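Local coordinates for protein O-ureido-L-serine synthase (Streptomyces lavendulae, PDB 3X44) that catalyses the pyridoxal-phosphate-dependent addition of hydroxyurea to O-acetyl-L-serine, giving O-ureido-L-serine on the route to the antibiotic D-cycloserine, at residues A[14-19]-A[158-163]; A[27-32]-A[271-276]; A[162-167]-A[283-288]; A[172-175]-A[180-183]. The protein carries 1 engineered substitution. All blocks are in the same frame, centred on the assembly; numbering follows the deposited sequence.

How the contacts relate
Following the chain from its N terminus, contact 1 opens at 14-19 and closes at 158-163, bringing helix 147-164 against the first strand of the mixed sheet. Contact 2 opens at 27-32, on the next strand, and closes only at 271-276, so it crosses contact 1. Contact 3 starts where contact 1 ends, sharing Ala162 and Asp163, and runs to 283-288, crossing contact 2 in turn. Contact 4, between 172-175 and 180-183, is a tight strand-turn-helix loop nested inside the spans of contacts 2 and 3 and following contact 1 in series. All four reach one sheet: strands 16-18, 28-33, 285-290 and 171-174 lie side by side, with helices packed against them.

Contact 1. Residues A[14-19]-A[158-163]; sequences TPIVRL and SEILAD
Where helix 147-164 packs beside strand 16-18, an outermost strand of this chain's mixed sheet, Thr14 and Ile16 meet Glu159, Ile160 and Asp163. The backbone N of Thr14 donates to Glu159 OE1 at 3.2 Å, with an N-H...O angle of 145°; it comes from above the carboxylate plane rather than within it. Glutamate suits this place because the same OE1 also forms salt bridges with Lys32 and Arg45, while OE2 receives the backbone N of Arg13. These positive neighbours would probably keep the carboxylate ionised. Thr14 OG1 turns to Glu34 and Lys32 instead.

One turn further along the helix, Asp163 works through water: a water accepts from Ile16 N at 2.9 Å and donates to Asp163 OD2 at 2.7 Å. Ile16 CD1 lies 4.1 Å from Ile160 CG1, the two branched chains crossing at about a right angle, and 3.6 Å from Asp163 OD2. Ile16 and Arg18 also make backbone hydrogen bonds to a second subunit. The arrangement is that of a helix packed on the face of a mixed sheet, as in the alpha/beta fold of the cysteine synthase family.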
loop_
_atom_site.group_PDB
_atom_site.type_symbol
_atom_site.label_atom_id
_atom_site.label_comp_id
_atom_site.label_asym_id
_atom_site.label_seq_id
_atom_site.Cartn_x
_atom_site.Cartn_y
_atom_site.Cartn_z
ATOM N N THR A 14 -9.377 -4.147 -0.134
ATOM C CA THR A 14 -9.906 -3.861 -1.456
ATOM C C THR A 14 -10.151 -2.377 -1.667
ATOM O O THR A 14 -10.492 -1.648 -0.742
ATOM C CB THR A 14 -11.218 -4.605 -1.697
ATOM O OG1 THR A 14 -12.162 -4.245 -0.683
ATOM C CG2 THR A 14 -10.983 -6.102 -1.654
ATOM N N PRO A 15 -9.980 -1.911 -2.908
ATOM C CA PRO A 15 -10.189 -0.497 -3.210
ATOM C C PRO A 15 -11.638 -0.049 -3.146
ATOM O O PRO A 15 -12.560 -0.837 -3.366
ATOM C CB PRO A 15 -9.614 -0.326 -4.620
ATOM C CG PRO A 15 -9.571 -1.679 -5.209
ATOM C CD PRO A 15 -9.579 -2.694 -4.092
ATOM N N ILE A 16 -11.817 1.219 -2.807
ATOM C CA ILE A 16 -13.124 1.848 -2.776
ATOM C C ILE A 16 -12.946 2.958 -3.807
ATOM O O ILE A 16 -12.013 3.759 -3.717
ATOM C CB ILE A 16 -13.455 2.460 -1.394
ATOM C CG1 ILE A 16 -13.767 1.346 -0.391
ATOM C CG2 ILE A 16 -14.684 3.376 -1.502
ATOM C CD1 ILE A 16 -14.049 1.863 1.003
ATOM N N VAL A 17 -13.820 2.988 -4.800
ATOM C CA VAL A 17 -13.724 3.982 -5.859
ATOM C C VAL A 17 -15.022 4.756 -6.061
ATOM O O VAL A 17 -16.123 4.246 -5.824
ATOM C CB VAL A 17 -13.318 3.314 -7.206
ATOM C CG1 VAL A 17 -12.486 2.067 -6.936
ATOM C CG2 VAL A 17 -14.561 2.940 -8.013
ATOM N N ARG A 18 -14.883 5.989 -6.524
ATOM C CA ARG A 18 -16.034 6.842 -6.758
ATOM C C ARG A 18 -16.652 6.577 -8.126
ATOM O O ARG A 18 -15.937 6.349 -9.101
ATOM C CB ARG A 18 -15.595 8.307 -6.669
ATOM C CG ARG A 18 -16.705 9.333 -6.753
ATOM C CD ARG A 18 -16.145 10.720 -6.476
ATOM N NE ARG A 18 -17.144 11.771 -6.650
ATOM C CZ ARG A 18 -17.625 12.157 -7.829
ATOM N NH1 ARG A 18 -17.202 11.581 -8.946
ATOM N NH2 ARG A 18 -18.536 13.120 -7.891
ATOM N N LEU A 19 -17.980 6.581 -8.196
ATOM C CA LEU A 19 -18.644 6.408 -9.482
ATOM C C LEU A 19 -18.529 7.790 -10.138
ATOM O O LEU A 19 -18.771 8.817 -9.497
ATOM C CB LEU A 19 -20.118 6.009 -9.296
ATOM C CG LEU A 19 -20.364 4.611 -8.708
ATOM C CD1 LEU A 19 -21.823 4.192 -8.915
ATOM C CD2 LEU A 19 -19.432 3.603 -9.372
ATOM N N SER A 158 -12.496 -1.883 8.924
ATOM C CA SER A 158 -11.300 -1.071 9.155
ATOM C C SER A 158 -10.861 -0.334 7.896
ATOM O O SER A 158 -10.370 0.793 7.970
ATOM C CB SER A 158 -10.145 -1.943 9.664
ATOM O OG SER A 158 -10.385 -2.389 10.990
ATOM N N GLU A 159 -11.020 -0.984 6.749
ATOM C CA GLU A 159 -10.643 -0.390 5.467
ATOM C C GLU A 159 -11.602 0.756 5.141
ATOM O O GLU A 159 -11.189 1.816 4.661
ATOM C CB GLU A 159 -10.714 -1.447 4.356
ATOM C CG GLU A 159 -9.717 -2.585 4.519
ATOM C CD GLU A 159 -10.145 -3.844 3.792
ATOM O OE1 GLU A 159 -10.819 -3.731 2.746
ATOM O OE2 GLU A 159 -9.805 -4.944 4.269
ATOM N N ILE A 160 -12.885 0.528 5.407
ATOM C CA ILE A 160 -13.912 1.530 5.148
ATOM C C ILE A 160 -13.688 2.763 6.026
ATOM O O ILE A 160 -13.666 3.887 5.533
ATOM C CB ILE A 160 -15.327 0.950 5.407
ATOM C CG1 ILE A 160 -15.694 -0.032 4.286
ATOM C CG2 ILE A 160 -16.361 2.086 5.499
ATOM C CD1 ILE A 160 -16.956 -0.871 4.554
ATOM N N LEU A 161 -13.506 2.547 7.327
ATOM C CA LEU A 161 -13.296 3.652 8.253
ATOM C C LEU A 161 -12.012 4.426 7.982
ATOM O O LEU A 161 -11.987 5.655 8.107
ATOM C CB LEU A 161 -13.296 3.141 9.690
ATOM C CG LEU A 161 -14.667 2.703 10.216
ATOM C CD1 LEU A 161 -14.492 1.873 11.484
ATOM C CD2 LEU A 161 -15.523 3.942 10.488
ATOM N N ALA A 162 -10.952 3.710 7.615
ATOM C CA ALA A 162 -9.672 4.349 7.321
ATOM C C ALA A 162 -9.797 5.239 6.090
ATOM O O ALA A 162 -9.313 6.371 6.078
ATOM C CB ALA A 162 -8.587 3.292 7.085
ATOM N N ASP A 163 -10.455 4.725 5.057
ATOM C CA ASP A 163 -10.631 5.474 3.820
ATOM C C ASP A 163 -11.491 6.722 3.997
ATOM O O ASP A 163 -11.259 7.740 3.344
ATOM C CB ASP A 163 -11.259 4.584 2.748
ATOM C CG ASP A 163 -10.236 3.744 2.013
ATOM O OD1 ASP A 163 -9.024 3.958 2.204
ATOM O OD2 ASP A 163 -10.649 2.866 1.237
HETATM O O HOH W 1 -10.960 0.369 1.530
HETATM O O HOH W 2 -9.596 2.332 -1.218
#

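Contact 2. Residues A[27-32]-A[271-276]; sequences TSVYVK and ATALSI
Val29 on strand 28-33 meets Ala273 and Leu274 of helix 264-278 through methyl groups alone. The apolar contacts come first. Val29 points its CB at the helix and spreads its two branches over neighbouring residues: CG1 lies 4.4 Å from Ala273 CB, and CG2 lies 4.5 Å from Leu274 CD2. With chi1 at 179°, CG1 stands anti to the backbone N and is directed to Ala273, while CG2, beside the backbone N, is directed to Leu274. Ala273 directs its single methyl at the strand, and so small a residue lets the backbones approach to 7.4 Å between Val29 CA and Ala273 CA. Leu274 starts out to one side, but its longer chain brings CD2 back to the valine. Leu19 and Ala23 also touch Val29.

The polar bonding belongs to the backbones on each side. In the helix, Ser275 N reaches Ala271 O at 2.9 Å and Ile276 N reaches Thr272 O at 3.0 Å; in the sheet, Val29 pairs with Leu19, and Ser28 and Tyr30 with strand 285-290. Beta-branched valine suits an extended strand, while alanine and leucine suit a helix. Tyr30 serves the other face of the sheet.

With only 92 Å² buried, the contact is light and non-directional, resting on dispersion and exclusion of water.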
loop_
_atom_site.group_PDB
_atom_site.type_symbol
_atom_site.label_atom_id
_atom_site.label_comp_id
_atom_site.label_asym_id
_atom_site.label_seq_id
_atom_site.Cartn_x
_atom_site.Cartn_y
_atom_site.Cartn_z
ATOM N N THR A 27 -24.678 14.444 -5.405
ATOM C CA THR A 27 -24.179 13.436 -4.482
ATOM C C THR A 27 -22.907 12.739 -4.954
ATOM O O THR A 27 -22.406 12.990 -6.053
ATOM C CB THR A 27 -25.236 12.356 -4.223
ATOM O OG1 THR A 27 -25.337 11.505 -5.375
ATOM C CG2 THR A 27 -26.587 12.991 -3.938
ATOM N N SER A 28 -22.391 11.862 -4.098
ATOM C CA SER A 28 -21.190 11.091 -4.396
ATOM C C SER A 28 -21.466 9.655 -3.984
ATOM O O SER A 28 -21.896 9.393 -2.860
ATOM C CB SER A 28 -19.988 11.617 -3.603
ATOM O OG SER A 28 -19.538 12.864 -4.099
ATOM N N VAL A 29 -21.236 8.725 -4.901
ATOM C CA VAL A 29 -21.448 7.319 -4.610
ATOM C C VAL A 29 -20.132 6.590 -4.790
ATOM O O VAL A 29 -19.515 6.661 -5.849
ATOM C CB VAL A 29 -22.503 6.692 -5.552
ATOM C CG1 VAL A 29 -22.682 5.212 -5.224
ATOM C CG2 VAL A 29 -23.833 7.423 -5.406
ATOM N N TYR A 30 -19.703 5.904 -3.739
ATOM C CA TYR A 30 -18.459 5.152 -3.770
ATOM C C TYR A 30 -18.814 3.675 -3.700
ATOM O O TYR A 30 -19.880 3.322 -3.205
ATOM C CB TYR A 30 -17.581 5.542 -2.583
ATOM C CG TYR A 30 -16.950 6.917 -2.695
ATOM C CD1 TYR A 30 -17.595 8.043 -2.184
ATOM C CD2 TYR A 30 -15.692 7.084 -3.281
ATOM C CE1 TYR A 30 -17.001 9.302 -2.249
ATOM C CE2 TYR A 30 -15.091 8.347 -3.348
ATOM C CZ TYR A 30 -15.751 9.446 -2.829
ATOM O OH TYR A 30 -15.157 10.684 -2.872
ATOM N N VAL A 31 -17.933 2.818 -4.202
ATOM C CA VAL A 31 -18.182 1.382 -4.191
ATOM C C VAL A 31 -16.954 0.576 -3.754
ATOM O O VAL A 31 -15.827 0.892 -4.144
ATOM C CB VAL A 31 -18.643 0.884 -5.602
ATOM C CG1 VAL A 31 -20.013 1.447 -5.927
ATOM C CG2 VAL A 31 -17.642 1.305 -6.678
ATOM N N LYS A 32 -17.177 -0.441 -2.917
ATOM C CA LYS A 32 -16.096 -1.315 -2.453
ATOM C C LYS A 32 -16.056 -2.489 -3.419
ATOM O O LYS A 32 -17.018 -3.260 -3.527
ATOM C CB LYS A 32 -16.360 -1.814 -1.023
ATOM C CG LYS A 32 -15.110 -2.342 -0.298
ATOM C CD LYS A 32 -15.127 -2.025 1.205
ATOM C CE LYS A 32 -13.910 -2.606 1.937
ATOM N NZ LYS A 32 -12.585 -2.155 1.377
ATOM N N ALA A 271 -27.905 0.089 -7.050
ATOM C CA ALA A 271 -29.257 0.506 -7.414
ATOM C C ALA A 271 -29.937 1.153 -6.214
ATOM O O ALA A 271 -30.513 2.238 -6.311
ATOM C CB ALA A 271 -30.069 -0.702 -7.888
ATOM N N THR A 272 -29.850 0.482 -5.073
ATOM C CA THR A 272 -30.448 0.998 -3.854
ATOM C C THR A 272 -29.827 2.343 -3.506
ATOM O O THR A 272 -30.538 3.305 -3.206
ATOM C CB THR A 272 -30.231 0.028 -2.684
ATOM O OG1 THR A 272 -31.123 -1.087 -2.831
ATOM C CG2 THR A 272 -30.500 0.720 -1.352
ATOM N N ALA A 273 -28.497 2.403 -3.553
ATOM C CA ALA A 273 -27.770 3.627 -3.238
ATOM C C ALA A 273 -28.184 4.775 -4.158
ATOM O O ALA A 273 -28.333 5.919 -3.711
ATOM C CB ALA A 273 -26.267 3.385 -3.356
ATOM N N LEU A 274 -28.352 4.468 -5.441
ATOM C CA LEU A 274 -28.737 5.476 -6.419
ATOM C C LEU A 274 -30.151 5.956 -6.114
ATOM O O LEU A 274 -30.474 7.127 -6.305
ATOM C CB LEU A 274 -28.667 4.896 -7.837
ATOM C CG LEU A 274 -27.273 4.722 -8.444
ATOM C CD1 LEU A 274 -27.370 3.975 -9.770
ATOM C CD2 LEU A 274 -26.627 6.085 -8.657
ATOM N N SER A 275 -30.985 5.044 -5.630
ATOM C CA SER A 275 -32.363 5.371 -5.288
ATOM C C SER A 275 -32.384 6.367 -4.140
ATOM O O SER A 275 -33.134 7.345 -4.165
ATOM C CB SER A 275 -33.122 4.107 -4.886
ATOM O OG SER A 275 -34.403 4.427 -4.380
ATOM N N ILE A 276 -31.555 6.119 -3.131
ATOM C CA ILE A 276 -31.483 7.009 -1.979
ATOM C C ILE A 276 -30.858 8.349 -2.389
ATOM O O ILE A 276 -31.281 9.416 -1.933
ATOM C CB ILE A 276 -30.647 6.369 -0.834
ATOM C CG1 ILE A 276 -31.460 5.257 -0.158
ATOM C CG2 ILE A 276 -30.268 7.420 0.202
ATOM C CD1 ILE A 276 -30.620 4.251 0.606
#

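Contact 3. Residues A[162-167]-A[283-288]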
loop_
_atom_site.group_PDB
_atom_site.type_symbol
_atom_site.label_atom_id
_atom_site.label_comp_id
_atom_site.label_asym_id
_atom_site.label_seq_id
_atom_site.Cartn_x
_atom_site.Cartn_y
_atom_site.Cartn_z
ATOM N N ALA A 162 -10.952 3.710 7.615
ATOM C CA ALA A 162 -9.672 4.349 7.321
ATOM C C ALA A 162 -9.797 5.239 6.090
ATOM O O ALA A 162 -9.313 6.371 6.078
ATOM C CB ALA A 162 -8.587 3.292 7.085
ATOM N N ASP A 163 -10.455 4.725 5.057
ATOM C CA ASP A 163 -10.631 5.474 3.820
ATOM C C ASP A 163 -11.491 6.722 3.997
ATOM O O ASP A 163 -11.259 7.740 3.344
ATOM C CB ASP A 163 -11.259 4.584 2.748
ATOM C CG ASP A 163 -10.236 3.744 2.013
ATOM O OD1 ASP A 163 -9.024 3.958 2.204
ATOM O OD2 ASP A 163 -10.649 2.866 1.237
ATOM N N PHE A 164 -12.481 6.645 4.881
ATOM C CA PHE A 164 -13.370 7.777 5.104
ATOM C C PHE A 164 -13.047 8.620 6.329
ATOM O O PHE A 164 -13.786 9.548 6.653
ATOM C CB PHE A 164 -14.820 7.290 5.176
ATOM C CG PHE A 164 -15.453 7.095 3.827
ATOM C CD1 PHE A 164 -15.576 5.824 3.280
ATOM C CD2 PHE A 164 -15.892 8.190 3.085
ATOM C CE1 PHE A 164 -16.124 5.643 2.013
ATOM C CE2 PHE A 164 -16.443 8.022 1.816
ATOM C CZ PHE A 164 -16.558 6.747 1.279
ATOM N N ALA A 165 -11.945 8.305 7.004
ATOM C CA ALA A 165 -11.550 9.063 8.189
ATOM C C ALA A 165 -11.347 10.526 7.815
ATOM O O ALA A 165 -10.626 10.841 6.869
ATOM C CB ALA A 165 -10.268 8.490 8.786
ATOM N N GLY A 166 -12.003 11.412 8.556
ATOM C CA GLY A 166 -11.895 12.835 8.295
ATOM C C GLY A 166 -12.725 13.270 7.101
ATOM O O GLY A 166 -12.653 14.428 6.681
ATOM N N LYS A 167 -13.520 12.347 6.563
ATOM C CA LYS A 167 -14.360 12.630 5.399
ATOM C C LYS A 167 -15.840 12.350 5.635
ATOM O O LYS A 167 -16.212 11.619 6.550
ATOM C CB LYS A 167 -13.880 11.816 4.202
ATOM C CG LYS A 167 -12.554 12.291 3.633
ATOM C CD LYS A 167 -11.907 11.213 2.793
ATOM C CE LYS A 167 -10.407 11.440 2.671
ATOM N NZ LYS A 167 -10.091 12.831 2.231
ATOM N N GLY A 283 -24.557 17.039 -1.309
ATOM C CA GLY A 283 -23.379 16.696 -0.527
ATOM C C GLY A 283 -23.398 15.288 0.048
ATOM O O GLY A 283 -22.372 14.782 0.502
ATOM N N THR A 284 -24.565 14.654 0.023
ATOM C CA THR A 284 -24.731 13.302 0.552
ATOM C C THR A 284 -23.744 12.314 -0.070
ATOM O O THR A 284 -23.637 12.221 -1.294
ATOM C CB THR A 284 -26.171 12.797 0.308
ATOM O OG1 THR A 284 -27.090 13.592 1.067
ATOM C CG2 THR A 284 -26.314 11.335 0.716
ATOM N N VAL A 285 -23.023 11.590 0.783
ATOM C CA VAL A 285 -22.048 10.597 0.333
ATOM C C VAL A 285 -22.505 9.187 0.718
ATOM O O VAL A 285 -22.855 8.930 1.873
ATOM C CB VAL A 285 -20.655 10.845 0.948
ATOM C CG1 VAL A 285 -19.672 9.814 0.411
ATOM C CG2 VAL A 285 -20.177 12.254 0.619
ATOM N N LEU A 286 -22.495 8.279 -0.255
ATOM C CA LEU A 286 -22.923 6.906 -0.021
ATOM C C LEU A 286 -21.880 5.890 -0.449
ATOM O O LEU A 286 -21.149 6.115 -1.408
ATOM C CB LEU A 286 -24.218 6.630 -0.784
ATOM C CG LEU A 286 -25.376 7.597 -0.537
ATOM C CD1 LEU A 286 -25.369 8.710 -1.594
ATOM C CD2 LEU A 286 -26.680 6.817 -0.585
ATOM N N LEU A 287 -21.830 4.769 0.268
ATOM C CA LEU A 287 -20.903 3.683 -0.031
ATOM C C LEU A 287 -21.682 2.389 -0.255
ATOM O O LEU A 287 -22.489 1.987 0.592
ATOM C CB LEU A 287 -19.923 3.479 1.121
ATOM C CG LEU A 287 -18.992 2.273 0.971
ATOM C CD1 LEU A 287 -18.010 2.540 -0.180
ATOM C CD2 LEU A 287 -18.239 2.023 2.275
ATOM N N ALA A 288 -21.426 1.736 -1.388
ATOM C CA ALA A 288 -22.092 0.488 -1.741
ATOM C C ALA A 288 -21.100 -0.661 -1.915
ATOM O O ALA A 288 -20.032 -0.492 -2.515
ATOM C CB ALA A 288 -22.891 0.671 -3.034
#
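Phe164, in the last part of helix 147-164 where the chain enters a turn, reaches over to Val285 and Leu287 of strand 285-290. Its CB points at the strand, and with CG anti to the carbonyl carbon (chi1 -82°) the ring is carried forward toward it. CB, CG and the two CD atoms stay beyond touching distance of the strand; the far half of the ring does the work. CE2 approaches Val285 CG1 at 4.0 Å, CE1 lies 4.2 Å from Leu287 CD2, and CZ projects between these two carbons. Both methyls meet the ring obliquely.

Val285 and Leu287 are two apart in the strand and so face the same way, while Leu286 between them turns to helix 264-278 on the other face. An aromatic ring suits the place because it is wide enough to bridge both residues; it also makes a T-shaped (edge-to-face) stack with Tyr30 and touches Leu3 of a second subunit. From Phe164 the chain folds back in a type II turn, Lys167 N bonding to Phe164 O at 2.8 Å, with Gly166 at the turn position where phi is positive (77°). The chemistry between the two segments is thus wholly apolar: one ring joins this part of the chain to the sheet through burial rather than directed bonds.

Contact 4. Residues A[172-175]-A[180-183]. With PUS ((E)-O-(carbamoylamino)-N-({3-hydroxy-2-methyl-5-[(phosphonooxy)methyl]pyridin-4-yl}methylidene)-L-serine), chain C.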
loop_
_atom_site.group_PDB
_atom_site.type_symbol
_atom_site.label_atom_id
_atom_site.label_comp_id
_atom_site.label_asym_id
_atom_site.label_seq_id
_atom_site.Cartn_x
_atom_site.Cartn_y
_atom_site.Cartn_z
ATOM N N PHE A 172 -24.276 3.553 4.266
ATOM C CA PHE A 172 -23.510 2.352 3.949
ATOM C C PHE A 172 -24.548 1.368 3.401
ATOM O O PHE A 172 -25.504 1.014 4.091
ATOM C CB PHE A 172 -22.855 1.772 5.203
ATOM C CG PHE A 172 -22.199 0.439 4.979
ATOM C CD1 PHE A 172 -21.094 0.325 4.137
ATOM C CD2 PHE A 172 -22.695 -0.704 5.590
ATOM C CE1 PHE A 172 -20.494 -0.908 3.905
ATOM C CE2 PHE A 172 -22.102 -1.944 5.367
ATOM C CZ PHE A 172 -20.998 -2.046 4.522
ATOM N N VAL A 173 -24.363 0.912 2.168
ATOM C CA VAL A 173 -25.342 0.013 1.566
ATOM C C VAL A 173 -24.860 -1.396 1.283
ATOM O O VAL A 173 -23.816 -1.597 0.671
ATOM C CB VAL A 173 -25.877 0.604 0.254
ATOM C CG1 VAL A 173 -27.039 -0.224 -0.249
ATOM C CG2 VAL A 173 -26.292 2.057 0.470
ATOM N N THR A 174 -25.642 -2.375 1.711
ATOM C CA THR A 174 -25.279 -3.762 1.481
ATOM C C THR A 174 -26.482 -4.693 1.503
ATOM O O THR A 174 -27.513 -4.394 2.108
ATOM C CB THR A 174 -24.287 -4.267 2.557
ATOM O OG1 THR A 174 -24.012 -5.660 2.341
ATOM C CG2 THR A 174 -24.885 -4.091 3.948
ATOM N N GLY A 175 -26.344 -5.820 0.820
ATOM C CA GLY A 175 -27.399 -6.815 0.837
ATOM C C GLY A 175 -26.877 -7.837 1.831
ATOM O O GLY A 175 -25.933 -7.543 2.575
ATOM N N GLY A 180 -22.940 -11.680 7.488
ATOM C CA GLY A 180 -21.660 -11.442 8.135
ATOM C C GLY A 180 -21.086 -10.072 7.800
ATOM O O GLY A 180 -20.478 -9.416 8.651
ATOM N N THR A 181 -21.269 -9.639 6.556
ATOM C CA THR A 181 -20.753 -8.344 6.125
ATOM C C THR A 181 -21.519 -7.241 6.830
ATOM O O THR A 181 -20.934 -6.358 7.431
ATOM C CB THR A 181 -20.896 -8.163 4.595
ATOM O OG1 THR A 181 -19.995 -9.050 3.924
ATOM C CG2 THR A 181 -20.565 -6.740 4.188
ATOM N N LEU A 182 -22.840 -7.315 6.745
ATOM C CA LEU A 182 -23.721 -6.334 7.368
ATOM C C LEU A 182 -23.561 -6.247 8.882
ATOM O O LEU A 182 -23.605 -5.161 9.456
ATOM C CB LEU A 182 -25.170 -6.672 7.023
ATOM C CG LEU A 182 -26.255 -6.007 7.862
ATOM C CD1 LEU A 182 -26.330 -4.540 7.493
ATOM C CD2 LEU A 182 -27.600 -6.713 7.616
ATOM N N THR A 183 -23.381 -7.389 9.536
ATOM C CA THR A 183 -23.226 -7.391 10.987
ATOM C C THR A 183 -21.846 -6.907 11.427
ATOM O O THR A 183 -21.734 -6.064 12.322
ATOM C CB THR A 183 -23.496 -8.796 11.566
ATOM O OG1 THR A 183 -24.864 -9.144 11.330
ATOM C CG2 THR A 183 -23.231 -8.816 13.077
HETATM N N PUS C . -22.387 -15.637 -0.393
HETATM C CA PUS C . -22.344 -16.815 0.565
HETATM C CB PUS C . -23.733 -17.044 1.261
HETATM O OG PUS C . -24.789 -17.300 0.229
HETATM N ND PUS C . -25.808 -18.190 0.736
HETATM C CE PUS C . -27.100 -17.792 0.741
HETATM N NZ2 PUS C . -27.406 -16.484 0.662
HETATM O OZ1 PUS C . -27.971 -18.598 0.818
HETATM C C PUS C . -21.948 -18.081 -0.226
HETATM O O PUS C . -21.369 -17.965 -1.270
HETATM O OT PUS C . -22.215 -19.178 0.203
HETATM C C2 PUS C . -22.702 -12.212 -3.212
HETATM C C3 PUS C . -22.452 -13.352 -2.312
HETATM C C4 PUS C . -22.799 -13.223 -0.891
HETATM C C5 PUS C . -23.355 -11.951 -0.413
HETATM C C6 PUS C . -23.557 -10.867 -1.386
HETATM C C2A PUS C . -22.399 -12.322 -4.680
HETATM C C4A PUS C . -22.743 -14.415 0.038
HETATM C C5A PUS C . -23.727 -11.746 1.048
HETATM N N1 PUS C . -23.234 -11.041 -2.715
HETATM O O3 PUS C . -21.859 -14.467 -2.780
HETATM O O1P PUS C . -22.799 -13.449 3.402
HETATM O O2P PUS C . -21.633 -11.514 4.094
HETATM O O3P PUS C . -23.991 -11.429 3.801
HETATM O O4P PUS C . -22.523 -11.606 1.875
HETATM P P PUS C . -22.743 -12.004 3.296
HETATM O O HOH W 3 -24.342 -8.844 4.523
#
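Thr174 meets Thr181 and Leu182 directly, but the unusual feature here is a water that ties Gly175 and Leu182 to the cofactor phosphate. It donates to Gly175 O at 2.8 Å and accepts from Leu182 N at 3.1 Å. Its other proton goes to PUS O3P at 2.7 Å, so the end of the strand, the first turn of the helix and the ligand are joined at one point. Beside it, Thr181 grips another phosphate oxygen twice, donating to PUS O2P from its backbone N at 3.1 Å (N-H...O angle 146°) and from OG1 at 3.0 Å. Threonine suits the place because chi1 -69° sets OG1 beside the backbone N, so hydroxyl and amide reach the same O2P, while CG2 turns to the strand.

Thr174 OG1 gives a hydrogen bond to Gly175 O at 2.7 Å. Gly175 O thus accepts from both Thr174 OG1 and the water, and the threonine bond probably helps to fix the carbonyl. Thr174 CG2 packs 3.9 Å from Leu182 CD1, and its OG1 lies 4.1 Å from Thr181 CG2. Gly175 and Gly180 frame the glycine-rich turn; Gly177 to Thr181 bind the pyridoxal phosphate. Amides at a helix start would probably help stabilise the phosphate charge. The ligand is the external aldimine of the product O-ureido-L-serine with pyridoxal phosphate, the cofactor-binding lysine having been engineered to Ala43.

The unit is the first half of a beta-alpha-beta crossover: strand 171-174 lies between strands 285-290 and 197-203, and helix 180-192 lays Leu182 on Val198 and Ala200 of the latter, while Phe172 meets Ile160 of helix 147-164.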